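Local atomic coordinates of zinc chaperone AztD (Citrobacter koseri, PDB entry 6CMK), a protein that acts as a periplasmic zinc chaperone, binding zinc ions at several sites and handing one directly to the solute-binding protein AztC of a zinc transport system. Residues Ala179-Pro184 and Gly195-Asp200; Ala41-Pro46 and Gln391-Val396; Thr259-Gly264 and Ile272-Pro277. All coordinates share one frame; numbering follows the deposited sequence.

Interaction 1. Residues Ala179-Pro184 and Gly195-Asp200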
loop_
_atom_site.group_PDB
_atom_site.type_symbol
_atom_site.label_atom_id
_atom_site.label_comp_id
_atom_site.label_asym_id
_atom_site.label_seq_id
_atom_site.Cartn_x
_atom_site.Cartn_y
_atom_site.Cartn_z
ATOM N N ALA B 179 -13.681 -14.825 12.097
ATOM C CA ALA B 179 -13.746 -13.545 12.782
ATOM C C ALA B 179 -13.280 -13.751 14.212
ATOM O O ALA B 179 -13.281 -14.867 14.729
ATOM C CB ALA B 179 -15.154 -12.940 12.775
ATOM N N VAL B 180 -12.845 -12.665 14.840
ATOM C CA VAL B 180 -12.611 -12.635 16.278
ATOM C C VAL B 180 -13.715 -11.793 16.889
ATOM O O VAL B 180 -13.933 -10.650 16.471
ATOM C CB VAL B 180 -11.227 -12.063 16.627
ATOM C CG1 VAL B 180 -11.108 -11.838 18.140
ATOM C CG2 VAL B 180 -10.137 -13.003 16.130
ATOM N N VAL B 181 -14.411 -12.353 17.873
ATOM C CA VAL B 181 -15.525 -11.658 18.500
ATOM C C VAL B 181 -15.323 -11.662 20.003
ATOM O O VAL B 181 -14.734 -12.583 20.577
ATOM C CB VAL B 181 -16.899 -12.286 18.154
ATOM C CG1 VAL B 181 -17.139 -12.259 16.662
ATOM C CG2 VAL B 181 -16.997 -13.706 18.682
ATOM N N SER B 182 -15.844 -10.625 20.637
ATOM C CA SER B 182 -15.813 -10.535 22.081
ATOM C C SER B 182 -16.819 -11.504 22.686
ATOM O O SER B 182 -17.820 -11.870 22.064
ATOM C CB SER B 182 -16.119 -9.107 22.503
ATOM O OG SER B 182 -17.342 -8.686 21.939
ATOM N N ILE B 183 -16.534 -11.917 23.911
ATOM C CA ILE B 183 -17.311 -12.918 24.639
ATOM C C ILE B 183 -18.160 -12.181 25.666
ATOM O O ILE B 183 -17.605 -11.444 26.487
ATOM C CB ILE B 183 -16.386 -13.934 25.326
ATOM C CG1 ILE B 183 -15.539 -14.681 24.283
ATOM C CG2 ILE B 183 -17.186 -14.897 26.196
ATOM C CD1 ILE B 183 -14.346 -15.388 24.890
ATOM N N PRO B 184 -19.485 -12.336 25.673
ATOM C CA PRO B 184 -20.284 -11.618 26.674
ATOM C C PRO B 184 -20.009 -12.154 28.068
ATOM O O PRO B 184 -19.689 -13.332 28.259
ATOM C CB PRO B 184 -21.730 -11.897 26.250
ATOM C CG PRO B 184 -21.652 -13.215 25.518
ATOM C CD PRO B 184 -20.320 -13.192 24.807
ATOM N N GLY B 195 -13.514 -11.406 27.248
ATOM C CA GLY B 195 -12.431 -11.916 26.434
ATOM C C GLY B 195 -12.854 -11.915 24.980
ATOM O O GLY B 195 -13.835 -11.264 24.612
ATOM N N ALA B 196 -12.113 -12.665 24.168
ATOM C CA ALA B 196 -12.386 -12.758 22.742
ATOM C C ALA B 196 -12.122 -14.182 22.291
ATOM O O ALA B 196 -11.367 -14.923 22.924
ATOM C CB ALA B 196 -11.526 -11.789 21.925
ATOM N N ARG B 197 -12.735 -14.555 21.170
ATOM C CA ARG B 197 -12.510 -15.877 20.613
ATOM C C ARG B 197 -12.553 -15.830 19.095
ATOM O O ARG B 197 -13.188 -14.961 18.492
ATOM C CB ARG B 197 -13.544 -16.893 21.116
ATOM C CG ARG B 197 -14.986 -16.593 20.727
ATOM C CD ARG B 197 -15.889 -17.791 21.032
ATOM N NE ARG B 197 -15.949 -18.110 22.455
ATOM C CZ ARG B 197 -16.986 -17.867 23.257
ATOM N NH1 ARG B 197 -18.090 -17.293 22.799
ATOM N NH2 ARG B 197 -16.924 -18.209 24.539
ATOM N N VAL B 198 -11.874 -16.793 18.490
ATOM C CA VAL B 198 -11.976 -17.029 17.056
ATOM C C VAL B 198 -13.249 -17.820 16.785
ATOM O O VAL B 198 -13.549 -18.789 17.492
ATOM C CB VAL B 198 -10.738 -17.784 16.547
ATOM C CG1 VAL B 198 -10.859 -18.068 15.052
ATOM C CG2 VAL B 198 -9.458 -17.001 16.849
ATOM N N VAL B 199 -14.006 -17.407 15.769
ATOM C CA VAL B 199 -15.115 -18.202 15.257
ATOM C C VAL B 199 -14.964 -18.322 13.746
ATOM O O VAL B 199 -14.374 -17.452 13.098
ATOM C CB VAL B 199 -16.496 -17.601 15.624
ATOM C CG1 VAL B 199 -16.670 -17.538 17.136
ATOM C CG2 VAL B 199 -16.691 -16.230 14.980
ATOM N N ASP B 200 -15.473 -19.419 13.181
ATOM C CA ASP B 200 -15.588 -19.469 11.732
ATOM C C ASP B 200 -16.832 -18.679 11.330
ATOM O O ASP B 200 -17.509 -18.081 12.173
ATOM C CB ASP B 200 -15.579 -20.913 11.220
ATOM C CG ASP B 200 -16.800 -21.702 11.614
ATOM O OD1 ASP B 200 -17.846 -21.103 11.927
ATOM O OD2 ASP B 200 -16.707 -22.954 11.596
#

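Interaction 2. Residues Ala41-Pro46 and Gln391-Val396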
loop_
_atom_site.group_PDB
_atom_site.type_symbol
_atom_site.label_atom_id
_atom_site.label_comp_id
_atom_site.label_asym_id
_atom_site.label_seq_id
_atom_site.Cartn_x
_atom_site.Cartn_y
_atom_site.Cartn_z
ATOM N N ALA B 41 -19.508 14.733 10.562
ATOM C CA ALA B 41 -20.832 14.474 11.103
ATOM C C ALA B 41 -21.213 15.546 12.117
ATOM O O ALA B 41 -20.405 15.936 12.965
ATOM C CB ALA B 41 -20.888 13.094 11.764
ATOM N N ASP B 42 -22.452 16.013 12.016
ATOM C CA ASP B 42 -22.998 16.958 12.977
ATOM C C ASP B 42 -23.344 16.231 14.266
ATOM O O ASP B 42 -23.771 15.072 14.246
ATOM C CB ASP B 42 -24.236 17.633 12.396
ATOM C CG ASP B 42 -24.662 18.847 13.186
ATOM O OD1 ASP B 42 -25.481 18.692 14.119
ATOM O OD2 ASP B 42 -24.158 19.946 12.880
ATOM N N HIS B 43 -23.155 16.912 15.397
ATOM C CA HIS B 43 -23.356 16.251 16.679
ATOM C C HIS B 43 -24.825 15.947 16.919
ATOM O O HIS B 43 -25.158 14.915 17.512
ATOM C CB HIS B 43 -22.825 17.104 17.830
ATOM C CG HIS B 43 -23.043 16.475 19.169
ATOM N ND1 HIS B 43 -24.162 16.724 19.931
ATOM C CD2 HIS B 43 -22.305 15.577 19.863
ATOM C CE1 HIS B 43 -24.095 16.022 21.046
ATOM N NE2 HIS B 43 -22.978 15.318 21.031
ATOM N N ASP B 44 -25.711 16.838 16.479
ATOM C CA ASP B 44 -27.140 16.747 16.761
ATOM C C ASP B 44 -27.972 16.390 15.543
ATOM O O ASP B 44 -28.928 15.619 15.657
ATOM C CB ASP B 44 -27.649 18.079 17.324
ATOM C CG ASP B 44 -26.717 18.670 18.360
ATOM O OD1 ASP B 44 -26.606 18.095 19.462
ATOM O OD2 ASP B 44 -26.082 19.706 18.063
ATOM N N LYS B 45 -27.654 16.936 14.406
ATOM C CA LYS B 45 -28.515 16.702 13.259
ATOM C C LYS B 45 -28.033 15.491 12.468
ATOM O O LYS B 45 -26.829 15.220 12.406
ATOM C CB LYS B 45 -28.537 17.929 12.350
ATOM C CG LYS B 45 -29.026 19.207 13.034
ATOM C CD LYS B 45 -30.147 18.923 14.026
ATOM C CE LYS B 45 -30.968 20.179 14.322
ATOM N NZ LYS B 45 -30.132 21.413 14.310
ATOM N N PRO B 46 -28.955 14.743 11.870
ATOM C CA PRO B 46 -28.568 13.569 11.063
ATOM C C PRO B 46 -28.039 13.963 9.689
ATOM O O PRO B 46 -28.662 13.743 8.643
ATOM C CB PRO B 46 -29.883 12.785 10.983
ATOM C CG PRO B 46 -30.928 13.842 11.009
ATOM C CD PRO B 46 -30.422 14.877 11.979
ATOM N N GLN B 391 -22.920 21.940 14.451
ATOM C CA GLN B 391 -21.924 21.512 15.426
ATOM C C GLN B 391 -21.080 20.429 14.770
ATOM O O GLN B 391 -21.269 19.230 15.034
ATOM C CB GLN B 391 -22.580 21.005 16.704
ATOM C CG GLN B 391 -23.147 22.112 17.550
ATOM C CD GLN B 391 -23.427 21.656 18.957
ATOM O OE1 GLN B 391 -22.949 22.248 19.926
ATOM N NE2 GLN B 391 -24.202 20.586 19.080
ATOM N N PRO B 392 -20.155 20.809 13.895
ATOM C CA PRO B 392 -19.285 19.804 13.278
ATOM C C PRO B 392 -18.529 19.054 14.358
ATOM O O PRO B 392 -17.904 19.655 15.235
ATOM C CB PRO B 392 -18.357 20.634 12.387
ATOM C CG PRO B 392 -18.392 22.009 12.970
ATOM C CD PRO B 392 -19.764 22.185 13.533
ATOM N N PHE B 393 -18.616 17.729 14.307
ATOM C CA PHE B 393 -18.174 16.896 15.417
ATOM C C PHE B 393 -17.214 15.812 14.933
ATOM O O PHE B 393 -16.002 16.044 14.867
ATOM C CB PHE B 393 -19.418 16.327 16.113
ATOM C CG PHE B 393 -19.133 15.479 17.309
ATOM C CD1 PHE B 393 -18.160 15.829 18.223
ATOM C CD2 PHE B 393 -19.884 14.344 17.542
ATOM C CE1 PHE B 393 -17.912 15.038 19.333
ATOM C CE2 PHE B 393 -19.647 13.558 18.644
ATOM C CZ PHE B 393 -18.665 13.900 19.542
ATOM N N ASN B 394 -17.725 14.637 14.578
ATOM C CA ASN B 394 -16.864 13.556 14.111
ATOM C C ASN B 394 -16.338 13.837 12.708
ATOM O O ASN B 394 -17.040 14.381 11.855
ATOM C CB ASN B 394 -17.617 12.226 14.107
ATOM C CG ASN B 394 -17.999 11.766 15.496
ATOM O OD1 ASN B 394 -19.145 11.376 15.750
ATOM N ND2 ASN B 394 -17.049 11.815 16.409
ATOM N N ILE B 395 -15.096 13.432 12.461
ATOM C CA ILE B 395 -14.451 13.760 11.198
ATOM C C ILE B 395 -13.509 12.630 10.799
ATOM O O ILE B 395 -12.787 12.067 11.630
ATOM C CB ILE B 395 -13.724 15.124 11.300
ATOM C CG1 ILE B 395 -13.057 15.485 9.972
ATOM C CG2 ILE B 395 -12.698 15.120 12.430
ATOM C CD1 ILE B 395 -12.566 16.928 9.940
ATOM N N VAL B 396 -13.540 12.281 9.514
ATOM C CA VAL B 396 -12.540 11.403 8.916
ATOM C C VAL B 396 -12.134 12.003 7.577
ATOM O O VAL B 396 -12.848 12.820 6.992
ATOM C CB VAL B 396 -13.019 9.942 8.733
ATOM C CG1 VAL B 396 -13.317 9.301 10.092
ATOM C CG2 VAL B 396 -14.231 9.869 7.798
#

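Interaction 3. Residues Thr259-Gly264 and Ile272-Pro277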
loop_
_atom_site.group_PDB
_atom_site.type_symbol
_atom_site.label_atom_id
_atom_site.label_comp_id
_atom_site.label_asym_id
_atom_site.label_seq_id
_atom_site.Cartn_x
_atom_site.Cartn_y
_atom_site.Cartn_z
ATOM N N THR B 259 -6.318 0.394 29.483
ATOM C CA THR B 259 -6.716 1.041 28.245
ATOM C C THR B 259 -8.132 0.624 27.869
ATOM O O THR B 259 -8.467 -0.567 27.918
ATOM C CB THR B 259 -5.752 0.667 27.117
ATOM O OG1 THR B 259 -4.437 1.133 27.447
ATOM C CG2 THR B 259 -6.203 1.278 25.801
ATOM N N SER B 260 -8.949 1.602 27.478
ATOM C CA SER B 260 -10.281 1.340 26.960
ATOM C C SER B 260 -10.514 1.902 25.561
ATOM O O SER B 260 -11.594 1.692 25.006
ATOM C CB SER B 260 -11.343 1.898 27.920
ATOM O OG SER B 260 -11.193 3.293 28.108
ATOM N N THR B 261 -9.541 2.601 24.972
ATOM C CA THR B 261 -9.678 3.146 23.629
ATOM C C THR B 261 -8.312 3.096 22.965
ATOM O O THR B 261 -7.319 3.444 23.604
ATOM C CB THR B 261 -10.179 4.600 23.654
ATOM O OG1 THR B 261 -11.265 4.718 24.578
ATOM C CG2 THR B 261 -10.640 5.043 22.270
ATOM N N LEU B 262 -8.271 2.666 21.699
ATOM C CA LEU B 262 -7.023 2.480 20.969
ATOM C C LEU B 262 -7.058 3.144 19.599
ATOM O O LEU B 262 -8.106 3.237 18.956
ATOM C CB LEU B 262 -6.708 1.004 20.739
ATOM C CG LEU B 262 -6.338 0.157 21.938
ATOM C CD1 LEU B 262 -6.578 -1.310 21.609
ATOM C CD2 LEU B 262 -4.903 0.409 22.347
ATOM N N ILE B 263 -5.874 3.561 19.144
ATOM C CA ILE B 263 -5.617 3.905 17.753
ATOM C C ILE B 263 -4.338 3.186 17.326
ATOM O O ILE B 263 -3.514 2.785 18.154
ATOM C CB ILE B 263 -5.482 5.427 17.519
ATOM C CG1 ILE B 263 -4.395 6.012 18.423
ATOM C CG2 ILE B 263 -6.821 6.130 17.753
ATOM C CD1 ILE B 263 -4.101 7.473 18.152
ATOM N N GLY B 264 -4.202 2.994 16.021
ATOM C CA GLY B 264 -3.084 2.240 15.459
ATOM C C GLY B 264 -2.322 3.017 14.404
ATOM O O GLY B 264 -2.920 3.680 13.553
ATOM N N ILE B 272 -1.542 3.380 20.277
ATOM C CA ILE B 272 -1.653 4.329 21.375
ATOM C C ILE B 272 -2.976 4.062 22.068
ATOM O O ILE B 272 -4.016 3.932 21.410
ATOM C CB ILE B 272 -1.554 5.782 20.895
ATOM C CG1 ILE B 272 -0.182 6.033 20.264
ATOM C CG2 ILE B 272 -1.762 6.747 22.076
ATOM C CD1 ILE B 272 -0.045 7.401 19.647
ATOM N N GLY B 273 -2.924 3.927 23.382
ATOM C CA GLY B 273 -4.126 3.770 24.168
ATOM C C GLY B 273 -4.248 4.869 25.195
ATOM O O GLY B 273 -3.251 5.488 25.578
ATOM N N ASN B 274 -5.468 5.134 25.648
ATOM C CA ASN B 274 -5.584 5.882 26.880
ATOM C C ASN B 274 -5.106 5.008 28.039
ATOM O O ASN B 274 -4.857 3.809 27.892
ATOM C CB ASN B 274 -7.021 6.386 27.079
ATOM C CG ASN B 274 -8.027 5.274 27.330
ATOM O OD1 ASN B 274 -7.870 4.140 26.879
ATOM N ND2 ASN B 274 -9.091 5.611 28.047
ATOM N N TYR B 275 -4.934 5.630 29.201
ATOM C CA TYR B 275 -4.415 4.915 30.358
ATOM C C TYR B 275 -4.810 5.712 31.582
ATOM O O TYR B 275 -3.959 6.179 32.341
ATOM C CB TYR B 275 -2.895 4.726 30.262
ATOM C CG TYR B 275 -2.378 3.575 31.102
ATOM C CD1 TYR B 275 -2.642 2.260 30.743
ATOM C CD2 TYR B 275 -1.627 3.802 32.247
ATOM C CE1 TYR B 275 -2.184 1.202 31.504
ATOM C CE2 TYR B 275 -1.160 2.752 33.017
ATOM C CZ TYR B 275 -1.444 1.447 32.640
ATOM O OH TYR B 275 -0.989 0.387 33.394
ATOM N N GLY B 276 -6.109 5.856 31.773
ATOM C CA GLY B 276 -6.637 6.863 32.648
ATOM C C GLY B 276 -6.922 8.114 31.845
ATOM O O GLY B 276 -6.549 8.232 30.674
ATOM N N PRO B 277 -7.589 9.079 32.467
ATOM C CA PRO B 277 -8.126 10.210 31.693
ATOM C C PRO B 277 -7.077 11.214 31.225
ATOM O O PRO B 277 -7.359 11.959 30.275
ATOM C CB PRO B 277 -9.133 10.852 32.662
ATOM C CG PRO B 277 -8.751 10.357 34.022
ATOM C CD PRO B 277 -8.104 9.025 33.842
#

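Interaction 1. Residues Ala179-Pro184 and Gly195-Asp200
Ile183 lies across the guanidinium of Arg197 in an antiparallel beta hairpin, part of one blade of the beta propeller. Its CG1 sits 3.6 Å from Arg197 CZ, over the centre of the flat group, and the two side chains cross at about a right angle. Arg197 reaches this place with CG between its backbone N and carbonyl carbon (chi1 63°) and a bend at chi3 (63°), which bring the guanidinium to Ile183, diagonally across the pair. A branched aliphatic residue suits one face of a guanidinium because it covers the group without competing for its N-H donors; NE is salt-bridged to Asp209. Ile183 CD1 drops onto the opposite strand 3.6 Å from Ala196 N; Gly195, beside it, has no side chain.

On the same face, Val181 CG2 touches Val199 CG1 at 4.1 Å and also meets the CG of Arg197, so aliphatic carbon continues along the hairpin as far as Ala179. Val180, Ser182, Ala196 and Val198 occupy the other face. There the small Ala196 meets Val180 CG1 through its CB at 3.8 Å, and strand 232-237 covers this pair. Ser182 is buried, but its OG is hydrogen-bonded to His168 NE2 and Val171 N.

Beneath the side chains, paired backbone bonds join Ala179 with Val199 and Val181 with Arg197. Towards the loop that closes the hairpin, the last bond differs: Ile183 N bonds to Gly195 O at 2.9 Å, from a position 44° out of the carbonyl plane.

Interaction 2. Residues Ala41-Pro46 and Gln391-Val396
Asp42 OD1 accepts two backbone N-H groups, from Asp44 N and from Lys45 N, the latter 2.8 Å from OD1, while Asp42 OD2 reaches across to Gln391 N at 2.8 Å. The two donors to OD1 come from opposite faces of the carboxylate as strand 32-42 ends, the first making an Asx turn, the two together an Asx motif. Aspartate suits the place: with CG anti to the backbone N (chi1 -166°), one oxygen serves its own turn and the other Gln391, just before strand 392-403. In return, His43 N bonds to Gln391 O at 3.0 Å.

Beyond the turn, the His43 ring presents its CD2 edge to a face of Phe393, a T-shaped pair with CD2 3.6 Å from Phe393 CE2 and the planes at 72°. ND1 of His43 bonds to Asp44 OD1 at 2.8 Å, which fixes the rotation of the ring. A classic beta bulge places Phe393 and Asn394 together opposite Ala41.

Strands 32-42 and 392-403, near the two ends of the chain, thus pair in one blade, the Velcro closure of a propeller. Chemically, three N-H donors around the Asp42 carboxylate would be expected to stabilise its negative charge, which is consistent with an ionised aspartate at the closure.

Interaction 3. Residues Thr259-Gly264 and Ile272-Pro277
Asn274 points its amide at the backbone N-H groups of Ser260 and Thr261, just before the first strand of this beta hairpin. Its CG stands between the backbone N and carbonyl carbon (chi1 68°), turning the amide towards the other chain segment. OD1 there accepts two N-H groups: Ser260 N, 2.8 Å away, lies in the carbonyl plane on a lone pair, whereas Thr261 N, 3.0 Å away, comes from above that plane. ND2 completes the grip with a hydrogen bond to Ser260 OG at 3.1 Å, nearly in the amide plane. Asparagine fits because one flat group offers both acceptor and donor.

Thr259 uses both its branches. With OG1 anti to its carbonyl carbon (chi1 -62°), the hydroxyl donates to Asn274 O at 2.7 Å, almost straight in line with the C=O bond. Its methyl CG2 packs 3.6 Å from Gly273 CA, filling the side of Gly273 where a CB would otherwise stand.

Further along, Ile263 and Ile272 exchange paired backbone bonds and lie side by side, Ile263 CG1 3.8 Å from Ile272 CB. Ser260 O also accepts from ND1 of His216, a zinc ligand, which places Ser260 in the second shell of that zinc site, consistent with its orienting the His216 ring. Strand 300-305 of the next blade packs against the two isoleucines through Phe303, strand 224-228 of the preceding blade meets Leu262, and strand 279-283 pairs with Gly273 at Ile281.

How the interactions relate
The three contacts belong to separate blades of the propeller and do not touch. Interactions 1 and 2 lie on opposite sides of the chain's centre, their own centres about 31 Å apart, while interaction 3 is about 21 Å from interaction 1 and about 22 Å from interaction 2, centre to centre. Interaction 2 closes the ring and encloses both hairpins in sequence. Both hairpins lie near the first high-affinity zinc site: in interaction 3 the Ser260 side chain is about 4 Å from that of His216, and in interaction 1 the Ser182 side chain is about 8 Å from those of His126 and His169. Interaction 2 lies farther off, its Asn394 side chain about 12 Å from a bound zinc ion.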